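Local coordinates for putative uncharacterized protein (Bacteroides thetaiotaomicron, PDB 2RBK) that probably acts as a magnesium-dependent phosphatase of the haloacid dehalogenase superfamily, here holding an oxovanadium group in its active site, at residues 24-29 / 54-59; 39-44 / 60-65; 73-78 / 193-198. One frame throughout, in Å; residues are numbered along the deposited sequence.

The three contacts lie in the mixed-sheet domain, with interaction 2 at its core and interactions 1 and 3 partly buried above opposite faces of the sheet. Interaction 2 joins two neighbouring strands through backbone hydrogen bonds and ends at the bound vanadium group. Interaction 1 packs helices 23-34 and 54-58 together, and L29 and L56 of these helices touch I39 and I62 of interaction 2. Interaction 3 lies about 20 Å from interaction 1, centre to centre, and lays helix 188-199 on strand 72-75, next to strand 64-67. Where the helices meet their partners the contact is side-chain packing: aliphatic towards the sheet, charged or aromatic towards solvent.

Interaction 1: 24-29 / 54-59; sequences STIEAL and SELQDR
L29 and L56 form the buried apolar part of this helix pair, with L29 CD2 lying 3.9 Å from L56 CD1 and almost as close to L56 CD2. The CB of L56 does not point straight at helix 23-34. Its CG is anti to the carbonyl carbon (chi1 -59°), and from there the two methyls extend to the neighbouring helix. I26 continues this apolar seam, its CG1 standing 4.2 Å from L56 CD2. I26, L29 and R59 are each modelled in two conformers, and the contacts given are those of one of them.

The segments 24-29 and 54-59 run in nearly the same direction, their axes 24° apart and 10.8 Å apart at closest approach. Both helices belong to the Rossmann-like alpha/beta domain of the HAD superfamily: helix 23-34 leads into strand 38-42, and helix 54-58 is the helix of the beta-alpha-beta unit that goes on from that strand to strand 64-67. They lie on the same face of the sheet, and L29 and L56 are on its side of the contact.

Towards solvent the contact becomes more polar and more exposed, though not more distant. The outer methyl of I26, CD1, meets the E55 side chain at about a right angle, 4.0 Å from both E55 CB and E55 CD, so the isoleucine touches the aliphatic root and the carboxylate carbon alike. The carboxylate itself is paired elsewhere, in a salt bridge from E55 OE2 to R20. On the other branch, I26 CG2 still touches R59 CD at 3.8 Å. The arginine is extended from CG to NE and crosses the isoleucine also at roughly a right angle, while its guanidinium carries on to a salt bridge with E30 of helix 23-34.

Interaction 2: 39-44 / 60-65; sequences IFIATG and NLIDGY. With VN4 (oxido(dioxo)vanadium), chain C.
Strand 39-42 runs parallel to the start of strand 64-67, I41 bridged to Y65 with their CA atoms 4.8 Å apart and the approach 60-63 alongside, and the backbone bonds I41 N to G64 O (3.1 Å) and D63 N to I39 O (2.8 Å) tie the pair together. D63 also folds its side chain back onto I39: D63 OD2 accepts from I39 N at 2.8 Å through its anti lone pair. I39 is thereby held at both its N-H and its C=O by one aspartate.

I41 and Y65 lie alongside one another and point the same way, with I41 CB 3.8 Å from Y65 CD2. I41 CG1 also meets I62 CD1, at an oblique crossing. On the other face of the sheet the F40 ring has G64 CA at its edge, in plane, and its CD2 is 3.5 Å from G64 N; the missing side chain of G64 allows so close an approach.

Beyond the strand the chain enters the active site. T43 OG1, anti to its backbone N (chi1 -177°), donates to O1 of the vanadium group, and G44 N donates to O3. The vanadium binds a water and one further atom of the structure, consistent with a mimic of the trigonal-bipyramidal state in phosphoryl transfer.

The two strands belong to a beta-alpha-beta unit and are linked through helix 54-58, onto which L61 and I62 pack. I39 rests on L29 of helix 23-34, F40 turns to F6 of strand 4-7 and F199 of helix 188-199, and the rings of Y65 and F74 of strand 72-75 meet, nearly parallel.

Interaction 3: 73-78 / 193-198; sequences CFVGEE and DEIIRH
V75 meets helix 188-199 through both of its methyls. CG2 touches I195 CD1 at 3.9 Å, the two side chains crossing at a slant, and I195 brings its terminal methyl to the strand although its CB does not point that way. The second partner of V75 is the H198 imidazole, approached tip to tip: V75 CG2 lies 3.9 Å from H198 CD2, and V75 CG1 is as near to H198 NE2. CG of H198 is anti to its backbone N (chi1 -177°), which puts CG out from the helix; the ring beyond it meets V75.

Helix 188-199 is layered on the sheet as in other HAD enzymes. The strand and helix segments are 27° apart in direction, with their axes 9.1 Å from each other; strand 72-75 itself runs opposite to strand 64-67. It turns back into edge strand 78-82 through a two-residue beta hairpin, a type II' turn with G76 at positive phi, held by reciprocal bonds, V75 N to E78 O and E78 N to V75 O. I195 also reaches I66 of strand 64-67 and F6 of strand 4-7, so the helix spans several strands.

At the exposed end E78 OE1 comes to the edge of the H198 ring near its plane, 3.6 Å from H198 CE1, with the carboxylate turned 80° to the ring. A salt bridge internal to the helix joins R197 to E194 side-on: R197 NE and R197 NH2 both hydrogen-bond to E194 OE1 at 2.9 Å, and E194 OE2 pairs with K190. E194, R197 and H198 also touch a crystal neighbour.

Interaction 1: 24-29 / 54-59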
ATOM      1  N   SER A  24      -6.752 -14.546  14.360  1.00 10.50           N
ATOM      2  CA  SER A  24      -8.104 -14.615  13.825  1.00  9.90           C
ATOM      3  C   SER A  24      -8.185 -14.113  12.380  1.00  8.98           C
ATOM      4  O   SER A  24      -9.116 -14.503  11.662  1.00  9.54           O
ATOM      5  CB  SER A  24      -9.118 -13.912  14.690  1.00 10.18           C
ATOM      6  OG  SER A  24      -8.851 -12.523  14.701  1.00 11.17           O
ATOM      7  N   THR A  25      -7.245 -13.300  11.973  1.00  9.06           N
ATOM      8  CA  THR A  25      -7.164 -12.873  10.585  1.00  9.42           C
ATOM      9  C   THR A  25      -6.787 -14.032   9.687  1.00  9.11           C
ATOM     10  O   THR A  25      -7.369 -14.242   8.620  1.00  9.86           O
ATOM     11  CB  THR A  25      -6.211 -11.670  10.404  1.00  9.49           C
ATOM     12  OG1 THR A  25      -6.795 -10.625  11.151  1.00 10.11           O
ATOM     13  CG2 THR A  25      -6.015 -11.301   8.967  1.00 10.07           C
ATOM     14  N   ILE A  26      -5.782 -14.798  10.098  1.00  9.79           N
ATOM     15  CA  ILE A  26      -5.405 -15.965   9.307  0.71 10.57           C
ATOM     16  C   ILE A  26      -6.580 -16.932   9.210  1.00 10.08           C
ATOM     17  O   ILE A  26      -6.877 -17.440   8.108  1.00 11.04           O
ATOM     18  CB  ILE A  26      -4.136 -16.605   9.867  0.71 11.35           C
ATOM     19  CG1 ILE A  26      -2.926 -15.678   9.856  0.71 11.51           C
ATOM     20  CG2 ILE A  26      -3.857 -17.873   9.028  0.71 17.14           C
ATOM     21  CD1 ILE A  26      -1.793 -16.055  10.802  0.71 15.04           C
ATOM     22  N   GLU A  27      -7.267 -17.187  10.311  1.00 10.01           N
ATOM     23  CA  GLU A  27      -8.445 -18.090  10.283  1.00 10.37           C
ATOM     24  C   GLU A  27      -9.530 -17.544   9.371  1.00  9.43           C
ATOM     25  O   GLU A  27     -10.152 -18.309   8.611  1.00 10.12           O
ATOM     26  CB  GLU A  27      -8.967 -18.223  11.741  1.00 13.14           C
ATOM     27  CG  GLU A  27      -8.001 -19.064  12.553  1.00 19.49           C
ATOM     28  CD  GLU A  27      -8.230 -18.989  14.027  1.00 26.67           C
ATOM     29  OE1 GLU A  27      -9.124 -18.282  14.526  1.00 39.36           O
ATOM     30  OE2 GLU A  27      -7.482 -19.678  14.742  1.00 37.25           O
ATOM     31  N   ALA A  28      -9.804 -16.244   9.408  1.00  9.32           N
ATOM     32  CA  ALA A  28     -10.826 -15.657   8.571  1.00  9.31           C
ATOM     33  C   ALA A  28     -10.489 -15.795   7.100  1.00  8.77           C
ATOM     34  O   ALA A  28     -11.368 -16.083   6.282  1.00  9.26           O
ATOM     35  CB  ALA A  28     -11.018 -14.174   8.970  1.00  9.97           C
ATOM     36  N   LEU A  29      -9.238 -15.558   6.733  1.00  8.66           N
ATOM     37  CA  LEU A  29      -8.837 -15.655   5.323  0.69  8.80           C
ATOM     38  C   LEU A  29      -8.865 -17.105   4.881  1.00  9.08           C
ATOM     39  O   LEU A  29      -9.232 -17.381   3.714  1.00  9.26           O
ATOM     40  CB  LEU A  29      -7.523 -14.912   5.069  0.69  9.15           C
ATOM     41  CG  LEU A  29      -7.654 -13.447   4.741  0.69  9.86           C
ATOM     42  CD1 LEU A  29      -8.330 -12.642   5.823  0.69  9.87           C
ATOM     43  CD2 LEU A  29      -6.251 -12.801   4.619  0.69 14.54           C
ATOM     44  N   SER A  54       4.423 -13.937   5.140  1.00 14.35           N
ATOM     45  CA  SER A  54       4.706 -15.355   4.932  1.00 14.98           C
ATOM     46  C   SER A  54       3.628 -16.271   5.457  1.00 14.74           C
ATOM     47  O   SER A  54       3.392 -17.299   4.880  1.00 15.49           O
ATOM     48  CB  SER A  54       6.067 -15.741   5.503  1.00 19.44           C
ATOM     49  OG  SER A  54       6.120 -15.584   6.887  1.00 27.06           O
ATOM     50  N   GLU A  55       2.969 -15.910   6.537  1.00 14.77           N
ATOM     51  CA  GLU A  55       1.913 -16.798   7.009  1.00 15.82           C
ATOM     52  C   GLU A  55       0.799 -17.024   5.987  1.00 15.16           C
ATOM     53  O   GLU A  55       0.268 -18.142   5.782  1.00 20.91           O
ATOM     54  CB  GLU A  55       1.335 -16.288   8.326  1.00 18.41           C
ATOM     55  CG  GLU A  55       2.390 -16.274   9.413  1.00 23.91           C
ATOM     56  CD  GLU A  55       2.092 -15.270  10.481  1.00 23.25           C
ATOM     57  OE1 GLU A  55       1.788 -14.116  10.129  1.00 25.84           O
ATOM     58  OE2 GLU A  55       2.186 -15.572  11.650  1.00 24.87           O
ATOM     59  N   LEU A  56       0.442 -15.972   5.308  1.00 13.22           N
ATOM     60  CA  LEU A  56      -0.599 -16.051   4.300  1.00 11.96           C
ATOM     61  C   LEU A  56      -0.070 -16.705   3.007  1.00 11.74           C
ATOM     62  O   LEU A  56      -0.773 -17.482   2.372  1.00 12.84           O
ATOM     63  CB  LEU A  56      -1.202 -14.679   3.981  1.00 12.35           C
ATOM     64  CG  LEU A  56      -1.821 -13.947   5.157  1.00 14.25           C
ATOM     65  CD1 LEU A  56      -2.319 -12.588   4.740  1.00 15.18           C
ATOM     66  CD2 LEU A  56      -2.938 -14.802   5.769  1.00 19.51           C
ATOM     67  N   GLN A  57       1.168 -16.303   2.645  1.00 12.21           N
ATOM     68  CA  GLN A  57       1.805 -16.790   1.444  1.00 13.08           C
ATOM     69  C   GLN A  57       2.092 -18.305   1.510  1.00 13.79           C
ATOM     70  O   GLN A  57       1.813 -19.022   0.546  1.00 14.50           O
ATOM     71  CB  GLN A  57       3.101 -16.047   1.148  1.00 13.36           C
ATOM     72  CG  GLN A  57       2.795 -14.573   0.798  1.00 12.87           C
ATOM     73  CD  GLN A  57       4.061 -13.745   0.803  1.00 13.18           C
ATOM     74  OE1 GLN A  57       4.908 -13.953   1.633  1.00 14.25           O
ATOM     75  NE2 GLN A  57       4.075 -12.746  -0.082  1.00 14.52           N
ATOM     76  N   ASP A  58       2.576 -18.743   2.658  1.00 13.34           N
ATOM     77  CA  ASP A  58       2.891 -20.183   2.797  1.00 13.89           C
ATOM     78  C   ASP A  58       1.614 -20.994   2.824  1.00 12.74           C
ATOM     79  O   ASP A  58       1.660 -22.198   2.536  1.00 15.91           O
ATOM     80  CB  ASP A  58       3.680 -20.388   4.072  1.00 17.60           C
ATOM     81  CG  ASP A  58       5.075 -19.808   4.075  1.00 21.36           C
ATOM     82  OD1 ASP A  58       5.568 -19.405   3.014  1.00 28.12           O
ATOM     83  OD2 ASP A  58       5.702 -19.736   5.122  1.00 27.38           O
ATOM     84  N   ARG A  59       0.486 -20.400   3.181  1.00 12.36           N
ATOM     85  CA  ARG A  59      -0.834 -21.040   3.166  0.69 11.06           C
ATOM     86  C   ARG A  59      -1.487 -20.911   1.802  1.00 11.29           C
ATOM     87  O   ARG A  59      -2.602 -21.405   1.608  1.00 12.07           O
ATOM     88  CB  ARG A  59      -1.725 -20.463   4.282  0.69 12.19           C
ATOM     89  CG  ARG A  59      -1.403 -21.046   5.629  0.69 12.83           C
ATOM     90  CD  ARG A  59      -2.099 -20.333   6.791  0.69 13.69           C
ATOM     91  NE  ARG A  59      -1.774 -20.990   8.056  0.69 14.37           N
ATOM     92  CZ  ARG A  59      -2.395 -22.015   8.564  0.69 13.76           C
ATOM     93  NH1 ARG A  59      -3.445 -22.579   7.964  0.69 16.92           N
ATOM     94  NH2 ARG A  59      -1.969 -22.513   9.706  0.69 18.19           N
TER

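Interaction 2: 39-44 / 60-65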
ATOM      1  N   ILE A  39      -8.728 -13.192  -2.755  1.00  8.66           N
ATOM      2  CA  ILE A  39      -8.089 -12.420  -1.714  1.00  8.68           C
ATOM      3  C   ILE A  39      -6.870 -11.704  -2.277  1.00  8.35           C
ATOM      4  O   ILE A  39      -5.944 -12.354  -2.811  1.00  9.02           O
ATOM      5  CB  ILE A  39      -7.666 -13.342  -0.558  1.00  9.73           C
ATOM      6  CG1 ILE A  39      -8.894 -13.991   0.095  1.00 11.68           C
ATOM      7  CG2 ILE A  39      -6.776 -12.594   0.424  1.00 10.99           C
ATOM      8  CD1 ILE A  39      -8.588 -15.043   1.109  1.00 13.01           C
ATOM      9  N   PHE A  40      -6.891 -10.390  -2.246  1.00  8.03           N
ATOM     10  CA  PHE A  40      -5.860  -9.573  -2.863  1.00  8.23           C
ATOM     11  C   PHE A  40      -5.241  -8.680  -1.831  1.00  7.68           C
ATOM     12  O   PHE A  40      -5.873  -8.143  -0.909  1.00  9.00           O
ATOM     13  CB  PHE A  40      -6.474  -8.702  -3.953  1.00  8.53           C
ATOM     14  CG  PHE A  40      -7.133  -9.536  -5.027  1.00  8.46           C
ATOM     15  CD1 PHE A  40      -8.506  -9.615  -5.138  1.00  8.53           C
ATOM     16  CD2 PHE A  40      -6.328 -10.280  -5.879  1.00  9.37           C
ATOM     17  CE1 PHE A  40      -9.055 -10.431  -6.145  1.00  8.84           C
ATOM     18  CE2 PHE A  40      -6.879 -11.093  -6.868  1.00  9.10           C
ATOM     19  CZ  PHE A  40      -8.255 -11.186  -6.972  1.00  8.89           C
ATOM     20  N   ILE A  41      -3.941  -8.459  -1.996  1.00  8.07           N
ATOM     21  CA  ILE A  41      -3.178  -7.461  -1.255  1.00  8.34           C
ATOM     22  C   ILE A  41      -3.227  -6.148  -1.972  1.00  8.11           C
ATOM     23  O   ILE A  41      -3.135  -6.138  -3.210  1.00  9.05           O
ATOM     24  CB  ILE A  41      -1.730  -7.968  -1.090  1.00  9.00           C
ATOM     25  CG1 ILE A  41      -1.701  -9.278  -0.281  1.00  9.57           C
ATOM     26  CG2 ILE A  41      -0.814  -6.907  -0.502  1.00 10.79           C
ATOM     27  CD1 ILE A  41      -2.271  -9.156   1.105  1.00 11.42           C
ATOM     28  N   ALA A  42      -3.395  -5.041  -1.249  1.00  8.21           N
ATOM     29  CA  ALA A  42      -3.408  -3.701  -1.844  1.00  8.22           C
ATOM     30  C   ALA A  42      -2.562  -2.835  -0.934  1.00  8.67           C
ATOM     31  O   ALA A  42      -3.040  -2.341   0.090  1.00  9.28           O
ATOM     32  CB  ALA A  42      -4.811  -3.190  -2.043  1.00  9.61           C
ATOM     33  N   THR A  43      -1.287  -2.611  -1.334  1.00  8.58           N
ATOM     34  CA  THR A  43      -0.295  -1.992  -0.476  1.00  8.45           C
ATOM     35  C   THR A  43       0.490  -0.918  -1.201  1.00  8.71           C
ATOM     36  O   THR A  43       0.719  -0.956  -2.401  1.00  8.91           O
ATOM     37  CB  THR A  43       0.626  -3.088   0.107  1.00  8.88           C
ATOM     38  OG1 THR A  43       1.573  -2.529   1.014  1.00  9.47           O
ATOM     39  CG2 THR A  43       1.427  -3.809  -0.974  1.00  9.24           C
ATOM     40  N   GLY A  44       0.971   0.062  -0.395  1.00  9.30           N
ATOM     41  CA  GLY A  44       1.980   0.966  -0.805  1.00 10.09           C
ATOM     42  C   GLY A  44       3.341   0.352  -0.906  1.00 10.07           C
ATOM     43  O   GLY A  44       4.265   0.868  -1.560  1.00 12.49           O
ATOM     44  N   ASN A  60      -0.857 -20.245   0.842  1.00 11.59           N
ATOM     45  CA  ASN A  60      -1.376 -20.108  -0.513  1.00 11.98           C
ATOM     46  C   ASN A  60      -2.755 -19.470  -0.556  1.00 11.64           C
ATOM     47  O   ASN A  60      -3.615 -19.855  -1.316  1.00 13.33           O
ATOM     48  CB  ASN A  60      -1.324 -21.427  -1.249  1.00 13.47           C
ATOM     49  CG  ASN A  60       0.107 -21.799  -1.575  1.00 14.43           C
ATOM     50  OD1 ASN A  60       0.729 -21.056  -2.346  1.00 20.01           O
ATOM     51  ND2 ASN A  60       0.582 -22.883  -0.921  1.00 21.00           N
ATOM     52  N   LEU A  61      -2.928 -18.432   0.274  1.00 10.75           N
ATOM     53  CA  LEU A  61      -4.216 -17.745   0.405  1.00 11.14           C
ATOM     54  C   LEU A  61      -4.366 -16.468  -0.431  1.00 10.66           C
ATOM     55  O   LEU A  61      -5.477 -15.964  -0.522  1.00 11.88           O
ATOM     56  CB  LEU A  61      -4.449 -17.332   1.886  1.00 12.21           C
ATOM     57  CG  LEU A  61      -4.566 -18.542   2.817  1.00 11.53           C
ATOM     58  CD1 LEU A  61      -4.654 -18.061   4.258  1.00 15.71           C
ATOM     59  CD2 LEU A  61      -5.735 -19.467   2.469  1.00 17.43           C
ATOM     60  N   ILE A  62      -3.307 -15.951  -1.029  1.00 10.34           N
ATOM     61  CA  ILE A  62      -3.364 -14.699  -1.782  1.00  9.55           C
ATOM     62  C   ILE A  62      -3.450 -14.994  -3.267  1.00  9.58           C
ATOM     63  O   ILE A  62      -2.654 -15.756  -3.798  1.00 10.78           O
ATOM     64  CB  ILE A  62      -2.163 -13.805  -1.446  1.00 10.24           C
ATOM     65  CG1 ILE A  62      -2.179 -13.391   0.035  1.00 11.66           C
ATOM     66  CG2 ILE A  62      -2.100 -12.598  -2.367  1.00 10.25           C
ATOM     67  CD1 ILE A  62      -0.857 -12.904   0.537  1.00 14.53           C
ATOM     68  N   ASP A  63      -4.436 -14.369  -3.923  1.00  8.12           N
ATOM     69  CA  ASP A  63      -4.709 -14.558  -5.361  1.00  8.72           C
ATOM     70  C   ASP A  63      -4.063 -13.506  -6.241  1.00  8.96           C
ATOM     71  O   ASP A  63      -4.040 -13.694  -7.476  1.00 10.57           O
ATOM     72  CB  ASP A  63      -6.215 -14.616  -5.583  1.00  9.46           C
ATOM     73  CG  ASP A  63      -6.823 -15.775  -4.824  1.00  9.39           C
ATOM     74  OD1 ASP A  63      -6.396 -16.950  -5.047  1.00 12.21           O
ATOM     75  OD2 ASP A  63      -7.690 -15.546  -3.948  1.00 10.20           O
ATOM     76  N   GLY A  64      -3.581 -12.404  -5.709  1.00  8.55           N
ATOM     77  CA  GLY A  64      -2.938 -11.366  -6.518  1.00  8.61           C
ATOM     78  C   GLY A  64      -2.554 -10.205  -5.647  1.00  7.96           C
ATOM     79  O   GLY A  64      -2.955 -10.099  -4.488  1.00  8.20           O
ATOM     80  N   TYR A  65      -1.764  -9.303  -6.266  1.00  8.24           N
ATOM     81  CA  TYR A  65      -1.158  -8.202  -5.596  1.00  7.93           C
ATOM     82  C   TYR A  65      -1.318  -6.884  -6.346  1.00  7.97           C
ATOM     83  O   TYR A  65      -0.997  -6.800  -7.538  1.00  9.01           O
ATOM     84  CB  TYR A  65       0.368  -8.416  -5.406  1.00  9.53           C
ATOM     85  CG  TYR A  65       0.724  -9.543  -4.465  1.00  9.19           C
ATOM     86  CD1 TYR A  65       0.683 -10.867  -4.873  1.00  9.84           C
ATOM     87  CD2 TYR A  65       1.131  -9.283  -3.159  1.00  9.97           C
ATOM     88  CE1 TYR A  65       1.005 -11.899  -4.021  1.00 10.60           C
ATOM     89  CE2 TYR A  65       1.457 -10.300  -2.289  1.00 11.27           C
ATOM     90  CZ  TYR A  65       1.399 -11.604  -2.737  1.00 11.43           C
ATOM     91  OH  TYR A  65       1.720 -12.615  -1.858  1.00 14.52           O
TER
HETATM   92  V   VN4 C 601      -0.261  -0.398   3.472  1.00 15.22           V
HETATM   93  O1  VN4 C 601       0.210  -1.989   3.346  1.00 18.50           O
HETATM   94  O2  VN4 C 601      -0.481   0.350   5.049  1.00 10.41           O
HETATM   95  O3  VN4 C 601       0.014   0.874   2.176  1.00 15.03           O
HETATM   96  O   HOH W   1       1.851  -0.176   3.509  1.00 19.13           O

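Interaction 3: 73-78 / 193-198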
ATOM      1  N   CYS A  73       0.906  -4.113 -10.498  1.00  8.25           N
ATOM      2  CA  CYS A  73      -0.084  -5.096 -10.142  1.00  7.97           C
ATOM      3  C   CYS A  73       0.202  -6.409 -10.843  1.00  7.83           C
ATOM      4  O   CYS A  73       0.524  -6.395 -12.045  1.00  8.48           O
ATOM      5  CB  CYS A  73      -1.470  -4.608 -10.531  1.00  8.46           C
ATOM      6  SG  CYS A  73      -1.989  -3.053  -9.763  1.00  9.36           S
ATOM      7  N   PHE A  74       0.055  -7.533 -10.125  1.00  8.08           N
ATOM      8  CA  PHE A  74       0.365  -8.828 -10.720  1.00  8.69           C
ATOM      9  C   PHE A  74      -0.496  -9.923 -10.093  1.00  8.57           C
ATOM     10  O   PHE A  74      -0.968  -9.808  -8.972  1.00  9.08           O
ATOM     11  CB  PHE A  74       1.856  -9.161 -10.634  1.00  9.38           C
ATOM     12  CG  PHE A  74       2.437  -9.079  -9.246  1.00  9.19           C
ATOM     13  CD1 PHE A  74       2.524 -10.219  -8.429  1.00 10.21           C
ATOM     14  CD2 PHE A  74       2.930  -7.878  -8.728  1.00  9.78           C
ATOM     15  CE1 PHE A  74       3.082 -10.125  -7.148  1.00 10.83           C
ATOM     16  CE2 PHE A  74       3.506  -7.801  -7.482  1.00 10.71           C
ATOM     17  CZ  PHE A  74       3.587  -8.945  -6.685  1.00 11.08           C
ATOM     18  N   VAL A  75      -0.682 -10.979 -10.886  1.00  9.19           N
ATOM     19  CA  VAL A  75      -1.483 -12.140 -10.514  1.00  9.47           C
ATOM     20  C   VAL A  75      -0.598 -13.344 -10.834  1.00 10.62           C
ATOM     21  O   VAL A  75      -0.285 -13.598 -11.992  1.00 11.05           O
ATOM     22  CB  VAL A  75      -2.792 -12.191 -11.282  1.00  9.59           C
ATOM     23  CG1 VAL A  75      -3.579 -13.485 -10.931  1.00 10.79           C
ATOM     24  CG2 VAL A  75      -3.608 -10.938 -10.986  1.00 11.15           C
ATOM     25  N   GLY A  76      -0.136 -14.030  -9.806  1.00 11.17           N
ATOM     26  CA  GLY A  76       0.845 -15.088 -10.034  1.00 13.64           C
ATOM     27  C   GLY A  76       2.114 -14.453 -10.548  1.00 14.20           C
ATOM     28  O   GLY A  76       2.607 -13.489  -9.994  1.00 17.23           O
ATOM     29  N   GLU A  77       2.639 -14.960 -11.645  1.00 14.59           N
ATOM     30  CA  GLU A  77       3.829 -14.392 -12.253  1.00 16.73           C
ATOM     31  C   GLU A  77       3.497 -13.341 -13.307  1.00 14.90           C
ATOM     32  O   GLU A  77       4.416 -12.784 -13.938  1.00 19.32           O
ATOM     33  CB  GLU A  77       4.721 -15.480 -12.874  1.00 22.78           C
ATOM     34  CG  GLU A  77       5.205 -16.502 -11.834  1.00 30.82           C
ATOM     35  CD  GLU A  77       6.034 -15.893 -10.709  1.00 40.84           C
ATOM     36  OE1 GLU A  77       6.976 -15.091 -11.000  1.00 46.68           O
ATOM     37  OE2 GLU A  77       5.761 -16.201  -9.507  1.00 52.20           O
ATOM     38  N   GLU A  78       2.227 -13.070 -13.568  1.00 12.18           N
ATOM     39  CA  GLU A  78       1.792 -12.217 -14.628  1.00 11.58           C
ATOM     40  C   GLU A  78       1.585 -10.782 -14.177  1.00 10.31           C
ATOM     41  O   GLU A  78       0.694 -10.521 -13.372  1.00 10.61           O
ATOM     42  CB  GLU A  78       0.491 -12.761 -15.199  1.00 12.01           C
ATOM     43  CG  GLU A  78      -0.045 -11.975 -16.396  1.00 14.13           C
ATOM     44  CD  GLU A  78      -1.332 -12.491 -16.959  1.00 15.82           C
ATOM     45  OE1 GLU A  78      -1.827 -13.579 -16.559  1.00 20.73           O
ATOM     46  OE2 GLU A  78      -1.890 -11.794 -17.810  1.00 20.83           O
ATOM     47  N   ASP A 193      -9.402  -1.796  -9.979  1.00  8.28           N
ATOM     48  CA  ASP A 193      -9.947  -1.872 -11.334  1.00  9.28           C
ATOM     49  C   ASP A 193      -9.176  -2.874 -12.179  1.00  8.94           C
ATOM     50  O   ASP A 193      -9.763  -3.625 -12.942  1.00  9.69           O
ATOM     51  CB  ASP A 193      -9.902  -0.498 -11.984  1.00  9.87           C
ATOM     52  CG  ASP A 193     -10.895   0.485 -11.419  1.00 13.48           C
ATOM     53  OD1 ASP A 193     -11.851   0.016 -10.729  1.00 13.83           O
ATOM     54  OD2 ASP A 193     -10.693   1.690 -11.698  1.00 18.63           O
ATOM     55  N   GLU A 194      -7.853  -2.880 -12.056  1.00  8.49           N
ATOM     56  CA  GLU A 194      -7.025  -3.801 -12.859  1.00  8.46           C
ATOM     57  C   GLU A 194      -7.239  -5.239 -12.442  1.00  8.28           C
ATOM     58  O   GLU A 194      -7.384  -6.123 -13.280  1.00  9.24           O
ATOM     59  CB  GLU A 194      -5.561  -3.369 -12.773  1.00  8.89           C
ATOM     60  CG  GLU A 194      -5.306  -2.017 -13.436  1.00  9.15           C
ATOM     61  CD  GLU A 194      -5.560  -2.026 -14.920  1.00  9.50           C
ATOM     62  OE1 GLU A 194      -5.371  -3.094 -15.550  1.00 10.57           O
ATOM     63  OE2 GLU A 194      -5.951  -0.965 -15.467  1.00 10.44           O
ATOM     64  N   ILE A 195      -7.274  -5.497 -11.138  1.00  7.93           N
ATOM     65  CA  ILE A 195      -7.484  -6.859 -10.676  1.00  7.97           C
ATOM     66  C   ILE A 195      -8.858  -7.379 -11.117  1.00  8.24           C
ATOM     67  O   ILE A 195      -8.966  -8.490 -11.619  1.00  9.40           O
ATOM     68  CB  ILE A 195      -7.347  -6.943  -9.159  1.00  8.30           C
ATOM     69  CG1 ILE A 195      -5.863  -6.752  -8.708  1.00  8.98           C
ATOM     70  CG2 ILE A 195      -7.969  -8.202  -8.561  1.00  9.15           C
ATOM     71  CD1 ILE A 195      -4.966  -7.946  -8.969  1.00 10.04           C
ATOM     72  N   ILE A 196      -9.909  -6.583 -10.916  1.00  8.83           N
ATOM     73  CA  ILE A 196     -11.229  -7.124 -11.217  1.00  9.35           C
ATOM     74  C   ILE A 196     -11.387  -7.290 -12.744  1.00 10.60           C
ATOM     75  O   ILE A 196     -12.097  -8.221 -13.141  1.00 12.84           O
ATOM     76  CB  ILE A 196     -12.380  -6.320 -10.574  1.00 10.38           C
ATOM     77  CG1 ILE A 196     -12.583  -4.952 -11.169  1.00 10.29           C
ATOM     78  CG2 ILE A 196     -12.203  -6.336  -9.069  1.00 10.08           C
ATOM     79  CD1 ILE A 196     -13.695  -4.159 -10.486  1.00 12.61           C
ATOM     80  N   ARG A 197     -10.762  -6.427 -13.539  1.00 10.92           N
ATOM     81  CA  ARG A 197     -10.735  -6.593 -15.023  1.00 11.87           C
ATOM     82  C   ARG A 197     -10.187  -7.955 -15.338  1.00 12.01           C
ATOM     83  O   ARG A 197     -10.711  -8.683 -16.193  1.00 12.92           O
ATOM     84  CB  ARG A 197      -9.867  -5.479 -15.645  1.00 13.04           C
ATOM     85  CG  ARG A 197      -9.566  -5.544 -17.117  1.00 13.25           C
ATOM     86  CD  ARG A 197      -8.561  -4.543 -17.656  1.00 12.31           C
ATOM     87  NE  ARG A 197      -7.228  -4.722 -17.064  1.00 13.65           N
ATOM     88  CZ  ARG A 197      -6.407  -5.671 -17.358  1.00 13.51           C
ATOM     89  NH1 ARG A 197      -6.762  -6.570 -18.280  1.00 17.81           N
ATOM     90  NH2 ARG A 197      -5.199  -5.768 -16.752  1.00 17.77           N
ATOM     91  N   HIS A 198      -9.082  -8.371 -14.685  1.00 12.11           N
ATOM     92  CA  HIS A 198      -8.463  -9.652 -14.985  1.00 11.77           C
ATOM     93  C   HIS A 198      -9.352 -10.844 -14.647  1.00 12.26           C
ATOM     94  O   HIS A 198      -9.360 -11.865 -15.357  1.00 13.93           O
ATOM     95  CB  HIS A 198      -7.142  -9.697 -14.203  1.00 13.11           C
ATOM     96  CG  HIS A 198      -6.347 -10.910 -14.438  1.00 12.92           C
ATOM     97  ND1 HIS A 198      -5.542 -11.052 -15.544  1.00 13.86           N
ATOM     98  CD2 HIS A 198      -6.183 -12.054 -13.713  1.00 14.87           C
ATOM     99  CE1 HIS A 198      -4.946 -12.214 -15.465  1.00 15.45           C
ATOM    100  NE2 HIS A 198      -5.309 -12.860 -14.389  1.00 15.14           N
TER